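Local coordinates for mitotic checkpoint control protein kinase BUB1 (Drosophila melanogaster, PDB 6JKK), which probably acts as an ATP-dependent mitotic checkpoint protein kinase at kinetochores, this chain being the kinase domain of the longer BubR1 protein, at residues A[247-252]-A[305-310]; A[296-301]-A[311-316]; A[26-31]-A[97-102]; A[85-88]-A[93-96]. All coordinates share one frame; numbering follows the deposited sequence.

The four contacts fall into two groups. Contacts 1 and 2, with centres about 8 Å apart, belong to the helical lobe and touch directly, Leu-310 packing on Leu-298 and Pro-308 on Thr-297. Contacts 3 and 4, with centres about 12 Å apart, share helix 92-104 beside the main sheet, their centres some 26 to 33 Å from those of the first pair. Their chemistry follows their place. Contacts 1 and 2 are both apolar, contact 2 buried and contact 1 partly so, with a water bridge at the more open side of contact 2. Contact 3 is also apolar but lies nearer the surface, whereas contact 4 is charged and holds the predicted ATP-binding lysine.

Contact 1 (A[247-252]-A[305-310]); sequences LDLYGL and RTMPNL
Leu-249 faces Met-307, Pro-308 and Leu-310, and the meeting is wholly apolar: no hydrogen bond joins 247-252, on helix 246-261, to 305-310, which leads into helix 310-322. With CG anti to the carbonyl carbon (chi1 -57°), the leucine divides its two methyls between different neighbours. CD1 comes up to the outer part of the pyrrolidine ring, 3.8 Å from Pro-308 CG and 3.9 Å from Pro-308 CD. The same methyl has Met-307 SD at 4.2 Å; the methionine chain is bent at chi2 (-62°) and again at chi3, and it presents its sulfur to Leu-249, CE lying farther off. Leu-249 CD2 meets the fork of Leu-310, lying 4.0 Å from Leu-310 CD2, the two leucine side chains meeting at a slant. With an alanine here both methyl branches are absent, which would probably leave Pro-308 and Leu-310 without their common partner and open a gap between helix and loop.

The polar bonds are made outside this patch. Asn-309 is the N-cap of helix 310-322, its OD1 accepting a hydrogen bond from Gln-312 N. On the other segment, Asp-248 turns to the backbone N atoms of His-180 and Ala-181 and to His-174 NE2. That grip of an aspartate on the catalytic-loop backbone is characteristic of helix αF in the large lobe of protein kinases, and Leu-249 joins this central helix to the start of αI.

Contact 2 (A[296-301]-A[311-316]); sequences RTLLNI and QQLRTQ
Leu-298 and Leu-313 join two helices of the large, helical lobe of the kinase fold, 288-299 and 310-322, and form the tight part of their meeting. A single methyl does the work: Leu-313 CD1 approaches the branch point of the other leucine, 3.7 Å from Leu-298 CG and equally close to Leu-298 CD2. The two side chains overlap lengthwise, each pointing past the other. Leu-313 has CG anti to the carbonyl carbon (chi1 -66°), which directs its branch across to the neighbouring helix. Both residues are buried, with Leu-167 of helix 156-175 against Leu-313 and Val-253 of helix 246-261 against Leu-298.

Packing thins toward Thr-297, whose CG2 stands 4.4 Å from Leu-313 CD1. Here the more exposed side of the contact is spanned by water instead of by direct bonds. One water donates to Thr-297 OG1 at 3.0 Å and accepts from Gln-316 NE2 at 3.1 Å. Thr-297 OG1 is also bonded to Asn-293 O, and Gln-316 OE1 to Asn-293 ND2, so the backbone and side chain of one asparagine bond to both residues of the bridge. Where helix 288-299 finishes, Arg-296 O receives two bonds from Asn-300: one from its backbone N, the other from ND2 at 3.0 Å, in the carbonyl plane and on a lone pair, with an N-H...O angle of 160°.

Contact 3 (A[26-31]-A[97-102]); sequences MYIEKL and ICLEIH
Ile-28 and Leu-99 have the closest CA atoms of the two segments, 9.9 Å apart, with a type I turn from Ile-28 to Leu-31 in the first segment and regular helix in 97-102. The turn is closed by Leu-31 N bonding to Ile-28 O, and it brings Leu-31 back beside Tyr-27. Both then converge on one methyl, Leu-99 CD1. Leu-31 reaches it tip to tip, CD1 to Leu-99 CD1 at 4.0 Å. Tyr-27 lies alongside Leu-99, pointing the other way: with its CG anti to the backbone N (chi1 177°), the ring projects toward helix 92-104, and its CE2 comes within 4.0 Å of Leu-99 CD1, which sits obliquely to the ring. Leu-31 CD1 also lies over one face of that ring, 3.9 Å above its plane and displaced toward the rim. Ile-28 CG2 is a looser neighbour of Leu-99 CD1, at 4.4 Å.

The N-terminal part of the chain is thereby laid against helix 92-104, the αC helix of the kinase small lobe. Ile-28 also touches Tyr-92 and Phe-95, and Leu-31 touches Phe-95, while Ile-97 and Ile-101 of the helix pack on Phe-208 of the DFG motif.

Contact 4 (A[85-88]-A[93-96]); sequences KQER and WEFY
Glu-87 and Glu-94 have the nearest CA atoms of the two segments, 10.3 Å apart, so that only long side chains bridge strand 85-87 and helix 93-96. They do so through the lysine–glutamate salt bridge of the kinase small lobe, between strand β3 and helix αC, consistent with the helix-in arrangement of active-like kinases. Lys-85 is predicted to bind ATP. Its chain is fully extended, CG anti to the backbone N (chi1 179°), and meets an extended Glu-94 coming from the opposite direction. Lys-85 NZ bonds to Glu-94 OE2 at 3.3 Å, on the syn side but 26° out of the carboxylate plane, and only weakly to Glu-94 OE1, at 3.4 Å. The stronger partner of the ammonium is Asp-207 of the DFG motif, through a salt bridge to OD2. A methionine in its place lacks the charge and would probably leave the carboxylates of Glu-94 and Asp-207 without their shared partner.

Glu-87 crosses near Glu-94 with like charge, their OE1 atoms 4.0 Å apart and the carboxylate planes turned by 56°. Asn-91 ND2 bonds to Glu-87 OE1, and a water sits between the two carboxylates, 2.7 Å from Glu-87 OE1 and 2.6 Å from Glu-94 OE1.

Contact 1 (A[247-252]-A[305-310])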
loop_
_atom_site.group_PDB
_atom_site.type_symbol
_atom_site.label_atom_id
_atom_site.label_comp_id
_atom_site.label_asym_id
_atom_site.label_seq_id
_atom_site.Cartn_x
_atom_site.Cartn_y
_atom_site.Cartn_z
ATOM N N LEU A 247 -8.718 -4.043 -8.856
ATOM C CA LEU A 247 -7.432 -4.674 -8.535
ATOM C C LEU A 247 -6.977 -4.321 -7.121
ATOM O O LEU A 247 -6.464 -5.174 -6.388
ATOM C CB LEU A 247 -6.359 -4.271 -9.559
ATOM C CG LEU A 247 -4.990 -4.941 -9.417
ATOM C CD1 LEU A 247 -5.124 -6.454 -9.568
ATOM C CD2 LEU A 247 -3.983 -4.399 -10.416
ATOM N N ASP A 248 -7.160 -3.057 -6.749
ATOM C CA ASP A 248 -6.816 -2.595 -5.409
ATOM C C ASP A 248 -7.781 -3.148 -4.369
ATOM O O ASP A 248 -7.375 -3.508 -3.265
ATOM C CB ASP A 248 -6.836 -1.069 -5.360
ATOM C CG ASP A 248 -5.534 -0.459 -5.799
ATOM O OD1 ASP A 248 -4.611 -1.226 -6.154
ATOM O OD2 ASP A 248 -5.436 0.786 -5.786
ATOM N N LEU A 249 -9.060 -3.213 -4.731
ATOM C CA LEU A 249 -10.095 -3.658 -3.798
ATOM C C LEU A 249 -9.908 -5.149 -3.508
ATOM O O LEU A 249 -10.164 -5.621 -2.400
ATOM C CB LEU A 249 -11.491 -3.346 -4.351
ATOM C CG LEU A 249 -11.724 -1.864 -4.670
ATOM C CD1 LEU A 249 -13.155 -1.590 -5.075
ATOM C CD2 LEU A 249 -11.337 -0.979 -3.491
ATOM N N TYR A 250 -9.419 -5.877 -4.503
ATOM C CA TYR A 250 -9.027 -7.270 -4.307
ATOM C C TYR A 250 -7.853 -7.336 -3.335
ATOM O O TYR A 250 -7.862 -8.138 -2.397
ATOM C CB TYR A 250 -8.655 -7.907 -5.649
ATOM C CG TYR A 250 -8.151 -9.332 -5.554
ATOM C CD1 TYR A 250 -9.032 -10.402 -5.553
ATOM C CD2 TYR A 250 -6.791 -9.602 -5.478
ATOM C CE1 TYR A 250 -8.575 -11.704 -5.471
ATOM C CE2 TYR A 250 -6.322 -10.891 -5.396
ATOM C CZ TYR A 250 -7.217 -11.939 -5.391
ATOM O OH TYR A 250 -6.748 -13.226 -5.310
ATOM N N GLY A 251 -6.853 -6.480 -3.548
ATOM C CA GLY A 251 -5.691 -6.430 -2.672
ATOM C C GLY A 251 -6.059 -6.113 -1.236
ATOM O O GLY A 251 -5.508 -6.700 -0.287
ATOM N N LEU A 252 -7.005 -5.185 -1.083
ATOM C CA LEU A 252 -7.530 -4.796 0.223
ATOM C C LEU A 252 -8.072 -5.994 0.995
ATOM O O LEU A 252 -7.750 -6.185 2.169
ATOM C CB LEU A 252 -8.650 -3.767 0.055
ATOM C CG LEU A 252 -8.456 -2.363 0.620
ATOM C CD1 LEU A 252 -9.762 -1.582 0.550
ATOM C CD2 LEU A 252 -7.935 -2.407 2.048
ATOM N N ARG A 305 -17.432 0.773 -14.414
ATOM C CA ARG A 305 -18.117 2.057 -14.430
ATOM C C ARG A 305 -18.389 2.584 -13.031
ATOM O O ARG A 305 -18.284 3.786 -12.786
ATOM C CB ARG A 305 -19.425 1.957 -15.206
ATOM C CG ARG A 305 -19.230 1.705 -16.682
ATOM C CD ARG A 305 -20.332 2.369 -17.483
ATOM N NE ARG A 305 -19.867 2.805 -18.797
ATOM C CZ ARG A 305 -20.104 2.158 -19.935
ATOM N NH1 ARG A 305 -20.811 1.035 -19.933
ATOM N NH2 ARG A 305 -19.639 2.640 -21.079
ATOM N N THR A 306 -18.761 1.684 -12.122
ATOM C CA THR A 306 -19.074 2.064 -10.746
ATOM C C THR A 306 -18.418 1.124 -9.736
ATOM O O THR A 306 -18.600 -0.094 -9.797
ATOM C CB THR A 306 -20.601 2.077 -10.501
ATOM O OG1 THR A 306 -21.108 0.739 -10.567
ATOM C CG2 THR A 306 -21.304 2.920 -11.542
ATOM N N MET A 307 -17.651 1.694 -8.812
ATOM C CA MET A 307 -17.048 0.919 -7.732
ATOM C C MET A 307 -17.974 0.918 -6.517
ATOM O O MET A 307 -18.817 1.803 -6.383
ATOM C CB MET A 307 -15.685 1.505 -7.357
ATOM C CG MET A 307 -14.639 1.392 -8.458
ATOM S SD MET A 307 -14.290 -0.329 -8.874
ATOM C CE MET A 307 -14.880 -0.369 -10.564
ATOM N N PRO A 308 -17.839 -0.087 -5.637
ATOM C CA PRO A 308 -18.616 -0.074 -4.393
ATOM C C PRO A 308 -18.279 1.124 -3.511
ATOM O O PRO A 308 -17.160 1.641 -3.573
ATOM C CB PRO A 308 -18.170 -1.362 -3.690
ATOM C CG PRO A 308 -16.871 -1.740 -4.332
ATOM C CD PRO A 308 -17.021 -1.304 -5.759
ATOM N N ASN A 309 -19.240 1.555 -2.699
ATOM C CA ASN A 309 -19.027 2.661 -1.765
ATOM C C ASN A 309 -18.164 2.209 -0.584
ATOM O O ASN A 309 -18.646 1.515 0.314
ATOM C CB ASN A 309 -20.383 3.207 -1.282
ATOM C CG ASN A 309 -20.257 4.499 -0.475
ATOM O OD1 ASN A 309 -19.307 4.689 0.278
ATOM N ND2 ASN A 309 -21.232 5.387 -0.629
ATOM N N LEU A 310 -16.894 2.610 -0.582
ATOM C CA LEU A 310 -15.965 2.216 0.475
ATOM C C LEU A 310 -16.320 2.855 1.827
ATOM O O LEU A 310 -16.025 2.291 2.885
ATOM C CB LEU A 310 -14.520 2.557 0.086
ATOM C CG LEU A 310 -13.978 1.959 -1.215
ATOM C CD1 LEU A 310 -12.474 2.182 -1.349
ATOM C CD2 LEU A 310 -14.292 0.473 -1.298
#

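Contact 2 (A[296-301]-A[311-316])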
loop_
_atom_site.group_PDB
_atom_site.type_symbol
_atom_site.label_atom_id
_atom_site.label_comp_id
_atom_site.label_asym_id
_atom_site.label_seq_id
_atom_site.Cartn_x
_atom_site.Cartn_y
_atom_site.Cartn_z
ATOM N N ARG A 296 -17.583 -9.834 0.160
ATOM C CA ARG A 296 -18.404 -10.021 -1.035
ATOM C C ARG A 296 -18.481 -8.751 -1.876
ATOM O O ARG A 296 -18.402 -8.800 -3.107
ATOM C CB ARG A 296 -19.812 -10.492 -0.665
ATOM C CG ARG A 296 -20.648 -10.917 -1.864
ATOM C CD ARG A 296 -22.050 -11.372 -1.468
ATOM N NE ARG A 296 -22.189 -11.641 -0.039
ATOM C CZ ARG A 296 -22.730 -10.790 0.831
ATOM N NH1 ARG A 296 -23.180 -9.611 0.424
ATOM N NH2 ARG A 296 -22.817 -11.115 2.112
ATOM N N THR A 297 -18.627 -7.615 -1.201
ATOM C CA THR A 297 -18.767 -6.329 -1.874
ATOM C C THR A 297 -17.480 -5.935 -2.590
ATOM O O THR A 297 -17.506 -5.403 -3.706
ATOM C CB THR A 297 -19.147 -5.238 -0.868
ATOM O OG1 THR A 297 -20.401 -5.572 -0.262
ATOM C CG2 THR A 297 -19.268 -3.889 -1.546
ATOM N N LEU A 298 -16.349 -6.195 -1.943
ATOM C CA LEU A 298 -15.064 -5.789 -2.501
ATOM C C LEU A 298 -14.555 -6.757 -3.568
ATOM O O LEU A 298 -13.773 -6.365 -4.435
ATOM C CB LEU A 298 -14.024 -5.618 -1.391
ATOM C CG LEU A 298 -14.184 -4.440 -0.426
ATOM C CD1 LEU A 298 -13.242 -4.574 0.767
ATOM C CD2 LEU A 298 -13.932 -3.129 -1.143
ATOM N N LEU A 299 -14.996 -8.012 -3.507
ATOM C CA LEU A 299 -14.551 -9.023 -4.469
ATOM C C LEU A 299 -15.448 -9.132 -5.697
ATOM O O LEU A 299 -15.003 -9.563 -6.766
ATOM C CB LEU A 299 -14.465 -10.399 -3.804
ATOM C CG LEU A 299 -13.313 -10.647 -2.835
ATOM C CD1 LEU A 299 -13.425 -12.023 -2.212
ATOM C CD2 LEU A 299 -11.997 -10.507 -3.568
ATOM N N ASN A 300 -16.714 -8.765 -5.546
ATOM C CA ASN A 300 -17.676 -8.989 -6.613
ATOM C C ASN A 300 -18.279 -7.687 -7.102
ATOM O O ASN A 300 -19.303 -7.233 -6.586
ATOM C CB ASN A 300 -18.764 -9.951 -6.143
ATOM C CG ASN A 300 -18.203 -11.304 -5.733
ATOM O OD1 ASN A 300 -18.125 -12.225 -6.546
ATOM N ND2 ASN A 300 -17.810 -11.426 -4.471
ATOM N N ILE A 301 -17.630 -7.099 -8.103
ATOM C CA ILE A 301 -18.022 -5.801 -8.647
ATOM C C ILE A 301 -18.496 -5.965 -10.089
ATOM O O ILE A 301 -17.860 -6.663 -10.884
ATOM C CB ILE A 301 -16.847 -4.802 -8.549
ATOM C CG1 ILE A 301 -16.440 -4.642 -7.083
ATOM C CG2 ILE A 301 -17.217 -3.455 -9.145
ATOM C CD1 ILE A 301 -15.024 -4.135 -6.870
ATOM N N GLN A 311 -16.946 4.029 1.792
ATOM C CA GLN A 311 -17.351 4.697 3.025
ATOM C C GLN A 311 -18.473 3.950 3.734
ATOM O O GLN A 311 -18.506 3.914 4.963
ATOM C CB GLN A 311 -17.749 6.156 2.767
ATOM C CG GLN A 311 -16.553 7.050 2.411
ATOM C CD GLN A 311 -15.420 6.981 3.436
ATOM O OE1 GLN A 311 -15.659 6.970 4.647
ATOM N NE2 GLN A 311 -14.178 6.947 2.950
ATOM N N GLN A 312 -19.384 3.354 2.966
ATOM C CA GLN A 312 -20.453 2.533 3.556
ATOM C C GLN A 312 -19.849 1.331 4.286
ATOM O O GLN A 312 -20.347 0.899 5.331
ATOM C CB GLN A 312 -21.428 2.058 2.477
ATOM C CG GLN A 312 -22.344 0.905 2.908
ATOM C CD GLN A 312 -23.288 1.284 4.036
ATOM O OE1 GLN A 312 -23.671 2.445 4.177
ATOM N NE2 GLN A 312 -23.669 0.300 4.847
ATOM N N LEU A 313 -18.766 0.794 3.740
ATOM C CA LEU A 313 -18.076 -0.310 4.397
ATOM C C LEU A 313 -17.427 0.164 5.697
ATOM O O LEU A 313 -17.447 -0.549 6.707
ATOM C CB LEU A 313 -17.040 -0.940 3.465
ATOM C CG LEU A 313 -17.614 -1.637 2.234
ATOM C CD1 LEU A 313 -16.507 -2.272 1.402
ATOM C CD2 LEU A 313 -18.646 -2.675 2.637
ATOM N N ARG A 314 -16.867 1.372 5.677
ATOM C CA ARG A 314 -16.279 1.943 6.885
ATOM C C ARG A 314 -17.372 2.130 7.933
ATOM O O ARG A 314 -17.159 1.845 9.106
ATOM C CB ARG A 314 -15.575 3.274 6.591
ATOM C CG ARG A 314 -14.291 3.145 5.787
ATOM C CD ARG A 314 -13.537 4.478 5.706
ATOM N NE ARG A 314 -12.962 4.869 6.995
ATOM C CZ ARG A 314 -13.353 5.917 7.716
ATOM N NH1 ARG A 314 -14.313 6.722 7.274
ATOM N NH2 ARG A 314 -12.762 6.183 8.878
ATOM N N THR A 315 -18.548 2.570 7.499
ATOM C CA THR A 315 -19.688 2.720 8.408
ATOM C C THR A 315 -20.050 1.393 9.074
ATOM O O THR A 315 -20.334 1.348 10.277
ATOM C CB THR A 315 -20.903 3.312 7.682
ATOM O OG1 THR A 315 -20.585 4.645 7.256
ATOM C CG2 THR A 315 -22.131 3.359 8.607
ATOM N N GLN A 316 -20.021 0.311 8.300
ATOM C CA GLN A 316 -20.349 -0.999 8.849
ATOM C C GLN A 316 -19.373 -1.379 9.955
ATOM O O GLN A 316 -19.785 -1.866 11.014
ATOM C CB GLN A 316 -20.373 -2.064 7.747
ATOM C CG GLN A 316 -21.517 -1.888 6.740
ATOM C CD GLN A 316 -21.736 -3.129 5.898
ATOM O OE1 GLN A 316 -21.848 -4.238 6.427
ATOM N NE2 GLN A 316 -21.795 -2.952 4.581
HETATM O O HOH W 1 -22.057 -4.874 2.103
#

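Contact 3 (A[26-31]-A[97-102])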
loop_
_atom_site.group_PDB
_atom_site.type_symbol
_atom_site.label_atom_id
_atom_site.label_comp_id
_atom_site.label_asym_id
_atom_site.label_seq_id
_atom_site.Cartn_x
_atom_site.Cartn_y
_atom_site.Cartn_z
ATOM N N MET A 26 12.476 16.737 -17.875
ATOM C CA MET A 26 12.611 18.181 -17.801
ATOM C C MET A 26 12.097 18.726 -16.461
ATOM O O MET A 26 12.639 19.697 -15.923
ATOM C CB MET A 26 11.855 18.799 -18.972
ATOM C CG MET A 26 11.534 20.260 -18.848
ATOM S SD MET A 26 10.618 20.777 -20.308
ATOM C CE MET A 26 11.607 19.995 -21.580
ATOM N N TYR A 27 11.058 18.096 -15.921
ATOM C CA TYR A 27 10.526 18.499 -14.622
ATOM C C TYR A 27 11.459 18.115 -13.474
ATOM O O TYR A 27 11.822 18.969 -12.667
ATOM C CB TYR A 27 9.126 17.918 -14.395
ATOM C CG TYR A 27 8.514 18.218 -13.029
ATOM C CD1 TYR A 27 8.440 19.520 -12.540
ATOM C CD2 TYR A 27 7.994 17.194 -12.243
ATOM C CE1 TYR A 27 7.877 19.789 -11.300
ATOM C CE2 TYR A 27 7.425 17.453 -11.005
ATOM C CZ TYR A 27 7.370 18.751 -10.539
ATOM O OH TYR A 27 6.805 19.012 -9.301
ATOM N N ILE A 28 11.861 16.848 -13.396
ATOM C CA ILE A 28 12.666 16.417 -12.248
ATOM C C ILE A 28 14.058 17.056 -12.219
ATOM O O ILE A 28 14.666 17.179 -11.153
ATOM C CB ILE A 28 12.752 14.879 -12.102
ATOM C CG1 ILE A 28 13.497 14.234 -13.269
ATOM C CG2 ILE A 28 11.356 14.275 -11.959
ATOM C CD1 ILE A 28 13.603 12.708 -13.130
ATOM N N GLU A 29 14.537 17.491 -13.385
ATOM C CA GLU A 29 15.799 18.231 -13.478
ATOM C C GLU A 29 15.761 19.563 -12.717
ATOM O O GLU A 29 16.806 20.164 -12.460
ATOM C CB GLU A 29 16.143 18.512 -14.945
ATOM C CG GLU A 29 16.698 17.329 -15.722
ATOM C CD GLU A 29 16.703 17.571 -17.222
ATOM O OE1 GLU A 29 16.616 18.749 -17.638
ATOM O OE2 GLU A 29 16.785 16.582 -17.978
ATOM N N LYS A 30 14.556 20.021 -12.374
ATOM C CA LYS A 30 14.356 21.307 -11.698
ATOM C C LYS A 30 14.076 21.182 -10.201
ATOM O O LYS A 30 14.054 22.186 -9.479
ATOM C CB LYS A 30 13.173 22.038 -12.325
ATOM C CG LYS A 30 13.546 23.149 -13.279
ATOM C CD LYS A 30 14.061 22.608 -14.588
ATOM C CE LYS A 30 13.726 23.563 -15.723
ATOM N NZ LYS A 30 13.716 22.855 -17.028
ATOM N N LEU A 31 13.836 19.962 -9.739
ATOM C CA LEU A 31 13.434 19.746 -8.350
ATOM C C LEU A 31 14.642 19.751 -7.419
ATOM O O LEU A 31 15.563 18.959 -7.597
ATOM C CB LEU A 31 12.673 18.426 -8.218
ATOM C CG LEU A 31 11.306 18.365 -8.902
ATOM C CD1 LEU A 31 10.756 16.942 -8.898
ATOM C CD2 LEU A 31 10.316 19.331 -8.247
ATOM N N ILE A 97 4.553 8.924 -9.865
ATOM C CA ILE A 97 3.328 8.625 -9.120
ATOM C C ILE A 97 3.316 9.333 -7.764
ATOM O O ILE A 97 2.322 9.960 -7.386
ATOM C CB ILE A 97 3.135 7.101 -8.900
ATOM C CG1 ILE A 97 2.871 6.377 -10.230
ATOM C CG2 ILE A 97 2.008 6.847 -7.889
ATOM C CD1 ILE A 97 1.609 6.833 -10.976
ATOM N N CYS A 98 4.426 9.243 -7.040
ATOM C CA CYS A 98 4.512 9.825 -5.704
ATOM C C CYS A 98 4.378 11.334 -5.736
ATOM O O CYS A 98 3.699 11.923 -4.894
ATOM C CB CYS A 98 5.825 9.439 -5.033
ATOM S SG CYS A 98 5.844 7.739 -4.487
ATOM N N LEU A 99 5.024 11.962 -6.711
ATOM C CA LEU A 99 4.894 13.404 -6.880
ATOM C C LEU A 99 3.425 13.765 -7.130
ATOM O O LEU A 99 2.903 14.728 -6.549
ATOM C CB LEU A 99 5.772 13.877 -8.045
ATOM C CG LEU A 99 7.280 13.865 -7.780
ATOM C CD1 LEU A 99 8.069 14.014 -9.080
ATOM C CD2 LEU A 99 7.659 14.971 -6.800
ATOM N N GLU A 100 2.759 12.992 -7.988
ATOM C CA GLU A 100 1.364 13.282 -8.346
ATOM C C GLU A 100 0.440 13.099 -7.159
ATOM O O GLU A 100 -0.450 13.915 -6.931
ATOM C CB GLU A 100 0.890 12.411 -9.516
ATOM C CG GLU A 100 1.304 12.935 -10.889
ATOM C CD GLU A 100 0.880 14.378 -11.115
ATOM O OE1 GLU A 100 -0.337 14.636 -11.241
ATOM O OE2 GLU A 100 1.763 15.253 -11.150
ATOM N N ILE A 101 0.644 12.021 -6.405
ATOM C CA ILE A 101 -0.164 11.797 -5.218
ATOM C C ILE A 101 -0.102 13.023 -4.304
ATOM O O ILE A 101 -1.134 13.567 -3.889
ATOM C CB ILE A 101 0.284 10.536 -4.454
ATOM C CG1 ILE A 101 -0.173 9.279 -5.197
ATOM C CG2 ILE A 101 -0.318 10.530 -3.055
ATOM C CD1 ILE A 101 0.410 7.991 -4.647
ATOM N N HIS A 102 1.106 13.487 -4.016
ATOM C CA HIS A 102 1.249 14.603 -3.088
ATOM C C HIS A 102 0.843 15.936 -3.716
ATOM O O HIS A 102 0.538 16.899 -3.015
ATOM C CB HIS A 102 2.650 14.615 -2.458
ATOM C CG HIS A 102 2.846 13.514 -1.461
ATOM N ND1 HIS A 102 2.517 13.648 -0.128
ATOM C CD2 HIS A 102 3.282 12.239 -1.613
ATOM C CE1 HIS A 102 2.757 12.509 0.500
ATOM N NE2 HIS A 102 3.225 11.639 -0.379
#

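Contact 4 (A[85-88]-A[93-96])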
loop_
_atom_site.group_PDB
_atom_site.type_symbol
_atom_site.label_atom_id
_atom_site.label_comp_id
_atom_site.label_asym_id
_atom_site.label_seq_id
_atom_site.Cartn_x
_atom_site.Cartn_y
_atom_site.Cartn_z
ATOM N N LYS A 85 15.595 3.149 -0.903
ATOM C CA LYS A 85 15.200 2.134 -1.871
ATOM C C LYS A 85 15.945 2.326 -3.176
ATOM O O LYS A 85 15.809 3.364 -3.841
ATOM C CB LYS A 85 13.693 2.194 -2.130
ATOM C CG LYS A 85 13.205 1.168 -3.147
ATOM C CD LYS A 85 11.714 1.327 -3.394
ATOM C CE LYS A 85 11.196 0.319 -4.403
ATOM N NZ LYS A 85 9.704 0.376 -4.467
ATOM N N GLN A 86 16.732 1.317 -3.533
ATOM C CA GLN A 86 17.517 1.349 -4.754
ATOM C C GLN A 86 16.909 0.418 -5.788
ATOM O O GLN A 86 16.506 -0.703 -5.460
ATOM C CB GLN A 86 18.949 0.915 -4.464
ATOM C CG GLN A 86 19.860 0.959 -5.692
ATOM C CD GLN A 86 21.326 1.017 -5.322
ATOM O OE1 GLN A 86 21.844 0.133 -4.637
ATOM N NE2 GLN A 86 22.000 2.071 -5.762
ATOM N N GLU A 87 16.824 0.872 -7.034
ATOM C CA GLU A 87 16.307 0.001 -8.084
ATOM C C GLU A 87 17.042 0.178 -9.405
ATOM O O GLU A 87 17.399 1.295 -9.783
ATOM C CB GLU A 87 14.800 0.207 -8.275
ATOM C CG GLU A 87 14.183 -0.719 -9.320
ATOM C CD GLU A 87 12.672 -0.617 -9.391
ATOM O OE1 GLU A 87 12.061 -0.039 -8.465
ATOM O OE2 GLU A 87 12.097 -1.119 -10.379
ATOM N N ARG A 88 17.262 -0.943 -10.091
ATOM C CA ARG A 88 17.810 -0.971 -11.446
ATOM C C ARG A 88 16.832 -1.718 -12.357
ATOM O O ARG A 88 16.320 -2.776 -11.983
ATOM C CB ARG A 88 19.175 -1.670 -11.467
ATOM C CG ARG A 88 20.240 -0.997 -10.600
ATOM C CD ARG A 88 21.482 -1.864 -10.428
ATOM N NE ARG A 88 21.108 -3.205 -9.998
ATOM C CZ ARG A 88 20.941 -3.570 -8.730
ATOM N NH1 ARG A 88 21.132 -2.697 -7.746
ATOM N NH2 ARG A 88 20.584 -4.814 -8.446
ATOM N N TRP A 93 9.128 6.127 -12.985
ATOM C CA TRP A 93 7.677 6.045 -12.830
ATOM C C TRP A 93 7.239 6.151 -11.378
ATOM O O TRP A 93 6.271 6.848 -11.060
ATOM C CB TRP A 93 7.161 4.741 -13.444
ATOM C CG TRP A 93 5.669 4.578 -13.368
ATOM C CD1 TRP A 93 4.968 3.744 -12.530
ATOM C CD2 TRP A 93 4.695 5.264 -14.161
ATOM N NE1 TRP A 93 3.614 3.877 -12.762
ATOM C CE2 TRP A 93 3.424 4.800 -13.757
ATOM C CE3 TRP A 93 4.774 6.225 -15.176
ATOM C CZ2 TRP A 93 2.242 5.271 -14.340
ATOM C CZ3 TRP A 93 3.605 6.688 -15.747
ATOM C CH2 TRP A 93 2.356 6.214 -15.331
ATOM N N GLU A 94 7.947 5.457 -10.496
ATOM C CA GLU A 94 7.628 5.522 -9.077
ATOM C C GLU A 94 7.691 6.962 -8.543
ATOM O O GLU A 94 6.813 7.390 -7.787
ATOM C CB GLU A 94 8.551 4.599 -8.283
ATOM C CG GLU A 94 8.378 4.703 -6.783
ATOM C CD GLU A 94 9.153 3.634 -6.060
ATOM O OE1 GLU A 94 9.855 2.851 -6.736
ATOM O OE2 GLU A 94 9.052 3.576 -4.824
ATOM N N PHE A 95 8.711 7.710 -8.964
ATOM C CA PHE A 95 8.882 9.100 -8.556
ATOM C C PHE A 95 7.702 9.914 -9.091
ATOM O O PHE A 95 7.107 10.708 -8.356
ATOM C CB PHE A 95 10.228 9.644 -9.074
ATOM C CG PHE A 95 10.680 10.936 -8.423
ATOM C CD1 PHE A 95 10.139 11.366 -7.215
ATOM C CD2 PHE A 95 11.646 11.732 -9.044
ATOM C CE1 PHE A 95 10.561 12.564 -6.627
ATOM C CE2 PHE A 95 12.075 12.926 -8.467
ATOM C CZ PHE A 95 11.531 13.348 -7.261
ATOM N N TYR A 96 7.336 9.689 -10.353
ATOM C CA TYR A 96 6.187 10.383 -10.946
ATOM C C TYR A 96 4.897 10.180 -10.144
ATOM O O TYR A 96 4.227 11.153 -9.796
ATOM C CB TYR A 96 5.959 9.949 -12.405
ATOM C CG TYR A 96 4.584 10.354 -12.922
ATOM C CD1 TYR A 96 4.332 11.658 -13.339
ATOM C CD2 TYR A 96 3.537 9.435 -12.978
ATOM C CE1 TYR A 96 3.070 12.038 -13.792
ATOM C CE2 TYR A 96 2.269 9.804 -13.432
ATOM C CZ TYR A 96 2.047 11.104 -13.839
ATOM O OH TYR A 96 0.801 11.482 -14.296
HETATM O O HOH W 2 12.418 2.234 -7.000
#